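Local coordinates for adenosyl-chloride synthase (Thermotoga maritima, PDB 2ZBV) that binds adenosine and probably hydrolyses S-adenosyl-L-methionine to adenosine and methionine, as a member of the SAM hydrolase and halogenase family, at the interface of chains A and B. Residues are numbered along the deposited sequence; one frame, centred on the assembly and turned at random. Chains: chain A/B, Uncharacterized conserved protein.

The interface of chains A and B. Residues chain A 10-13, 16; chain B 33-35, 49, 53.
The imidazole of A:His13 presents one face to chain B, where B:Ala53 stands above the CG-CD2 edge, its CA and methyl beyond the rim rather than over the centre; the opposite face looks back toward A:Ser12 of its own chain. Ring atom CD2 of A:His13 comes 3.9 Å from CA of B:Ala53, a close approach to helix 43-54 that the small methyl of alanine permits. CG of A:His13 lies between the backbone N and the carbonyl carbon (chi1 64°), which turns the CG-CD2 side of the ring to B:Ala53. CB of A:His13 meets CG2, the methyl branch of B:Ile34, at 3.7 Å. B:Val49, about a turn before the alanine, adds its CG1 methyl more loosely, and these methyl branches line the CB side of the histidine.

Beside this apolar patch, the hydroxyl OG1 of B:Thr35 donates a hydrogen bond of 2.6 Å to the backbone O of A:Lys11. OG1 stands anti to its own backbone N (chi1 -177°) and meets the carbonyl from above its plane, 40° out of it. A valine in its place would probably leave the A:Lys11 carbonyl without this donor, a methyl replacing the hydroxyl, and hold this stretch of loop less firmly.

A water ties the backbones together, 2.7 Å from O of B:Ile34. It also bonds to O of A:Ser12 and N of A:Gly16, an amide in the first turn of helix 14-25. Water suits the place because it can donate to both carbonyls and accept from the amide. A:Gly16, having no side chain, lets CA approach O of B:Asp33.

The patch joins the loop after adenosine-binding A:Asp7 and A:Trp8 to strand 31-35 and helix 43-54 of a neighbouring copy, probably helping to assemble the trimer and steady that pocket.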
ATOM      1  N   LEU A  10       0.619  -6.043  -1.497  1.00 22.31           N
ATOM      2  CA  LEU A  10       1.690  -5.146  -1.070  1.00 23.84           C
ATOM      3  C   LEU A  10       2.451  -5.716   0.121  1.00 25.08           C
ATOM      4  O   LEU A  10       3.468  -5.164   0.550  1.00 25.81           O
ATOM      5  CB  LEU A  10       1.123  -3.767  -0.711  1.00 23.16           C
ATOM      6  CG  LEU A  10       0.697  -2.877  -1.886  1.00 25.20           C
ATOM      7  CD1 LEU A  10       0.102  -1.578  -1.358  1.00 25.13           C
ATOM      8  CD2 LEU A  10       1.894  -2.586  -2.782  1.00 23.40           C
ATOM      9  N   LYS A  11       1.959  -6.827   0.648  1.00 24.42           N
ATOM     10  CA  LYS A  11       2.595  -7.475   1.785  1.00 25.04           C
ATOM     11  C   LYS A  11       3.882  -8.203   1.384  1.00 25.14           C
ATOM     12  O   LYS A  11       4.866  -8.197   2.125  1.00 22.71           O
ATOM     13  CB  LYS A  11       1.613  -8.452   2.445  1.00 27.18           C
ATOM     14  CG  LYS A  11       2.216  -9.258   3.579  1.00 32.40           C
ATOM     15  CD  LYS A  11       1.156 -10.005   4.371  1.00 35.49           C
ATOM     16  CE  LYS A  11       1.806 -10.914   5.413  1.00 39.44           C
ATOM     17  NZ  LYS A  11       2.772 -10.173   6.282  1.00 40.61           N
ATOM     18  N   SER A  12       3.880  -8.829   0.212  1.00 24.23           N
ATOM     19  CA  SER A  12       5.072  -9.537  -0.255  1.00 24.00           C
ATOM     20  C   SER A  12       6.056  -8.555  -0.888  1.00 21.13           C
ATOM     21  O   SER A  12       5.719  -7.395  -1.136  1.00 19.84           O
ATOM     22  CB  SER A  12       4.690 -10.611  -1.281  1.00 26.99           C
ATOM     23  OG  SER A  12       3.883 -11.615  -0.687  1.00 30.21           O
ATOM     24  N   HIS A  13       7.268  -9.031  -1.151  1.00 18.89           N
ATOM     25  CA  HIS A  13       8.313  -8.213  -1.760  1.00 19.28           C
ATOM     26  C   HIS A  13       8.273  -8.265  -3.290  1.00 19.23           C
ATOM     27  O   HIS A  13       9.106  -7.649  -3.961  1.00 20.05           O
ATOM     28  CB  HIS A  13       9.692  -8.685  -1.283  1.00 20.48           C
ATOM     29  CG  HIS A  13      10.032 -10.081  -1.708  1.00 22.64           C
ATOM     30  ND1 HIS A  13       9.632 -11.193  -1.000  1.00 23.69           N
ATOM     31  CD2 HIS A  13      10.697 -10.544  -2.793  1.00 24.47           C
ATOM     32  CE1 HIS A  13      10.036 -12.284  -1.630  1.00 25.57           C
ATOM     33  NE2 HIS A  13      10.684 -11.917  -2.721  1.00 25.53           N
ATOM     34  N   GLY A  16       7.971  -4.826  -5.076  1.00 15.60           N
ATOM     35  CA  GLY A  16       9.224  -4.096  -4.975  1.00 16.14           C
ATOM     36  C   GLY A  16      10.330  -4.590  -5.898  1.00 17.97           C
ATOM     37  O   GLY A  16      11.046  -3.777  -6.484  1.00 16.50           O
TER
ATOM     38  N   ASP B  33       9.919   0.381  -1.920  1.00 19.95           N
ATOM     39  CA  ASP B  33       9.393  -0.365  -0.785  1.00 21.29           C
ATOM     40  C   ASP B  33       9.495  -1.860  -1.028  1.00 19.78           C
ATOM     41  O   ASP B  33       8.984  -2.364  -2.025  1.00 20.76           O
ATOM     42  CB  ASP B  33       7.928  -0.001  -0.560  1.00 21.44           C
ATOM     43  CG  ASP B  33       7.746   1.448  -0.155  1.00 27.04           C
ATOM     44  OD1 ASP B  33       6.720   2.042  -0.538  1.00 28.90           O
ATOM     45  OD2 ASP B  33       8.623   1.986   0.556  1.00 27.57           O
ATOM     46  N   ILE B  34      10.168  -2.568  -0.132  1.00 19.24           N
ATOM     47  CA  ILE B  34      10.276  -4.017  -0.262  1.00 18.92           C
ATOM     48  C   ILE B  34       8.947  -4.506   0.339  1.00 19.22           C
ATOM     49  O   ILE B  34       8.178  -5.219  -0.310  1.00 17.35           O
ATOM     50  CB  ILE B  34      11.509  -4.538   0.509  1.00 18.09           C
ATOM     51  CG1 ILE B  34      12.781  -4.072  -0.221  1.00 21.09           C
ATOM     52  CG2 ILE B  34      11.477  -6.062   0.609  1.00 17.33           C
ATOM     53  CD1 ILE B  34      14.079  -4.556   0.395  1.00 22.81           C
ATOM     54  N   THR B  35       8.697  -4.092   1.577  1.00 18.64           N
ATOM     55  CA  THR B  35       7.445  -4.360   2.285  1.00 20.09           C
ATOM     56  C   THR B  35       7.445  -3.658   3.630  1.00 20.77           C
ATOM     57  O   THR B  35       8.500  -3.450   4.238  1.00 19.91           O
ATOM     58  CB  THR B  35       7.156  -5.857   2.532  1.00 20.73           C
ATOM     59  OG1 THR B  35       5.868  -5.979   3.160  1.00 20.07           O
ATOM     60  CG2 THR B  35       8.192  -6.480   3.444  1.00 18.67           C
ATOM     61  N   VAL B  49      12.944 -12.111   4.216  1.00 19.69           N
ATOM     62  CA  VAL B  49      12.389 -11.268   3.156  1.00 19.03           C
ATOM     63  C   VAL B  49      13.477 -10.360   2.593  1.00 16.71           C
ATOM     64  O   VAL B  49      13.584 -10.198   1.390  1.00 18.98           O
ATOM     65  CB  VAL B  49      11.208 -10.403   3.661  1.00 18.19           C
ATOM     66  CG1 VAL B  49      10.822  -9.378   2.603  1.00 16.65           C
ATOM     67  CG2 VAL B  49       9.999 -11.299   3.958  1.00 21.20           C
ATOM     68  N   ALA B  53      14.591 -10.437  -1.370  1.00 16.99           N
ATOM     69  CA  ALA B  53      14.375  -9.251  -2.189  1.00 18.97           C
ATOM     70  C   ALA B  53      15.706  -8.680  -2.695  1.00 18.96           C
ATOM     71  O   ALA B  53      15.803  -8.249  -3.847  1.00 17.29           O
ATOM     72  CB  ALA B  53      13.632  -8.193  -1.395  1.00 17.02           C
TER
HETATM   73  O   HOH W   1       6.680  -5.316  -2.605  1.00 36.31           O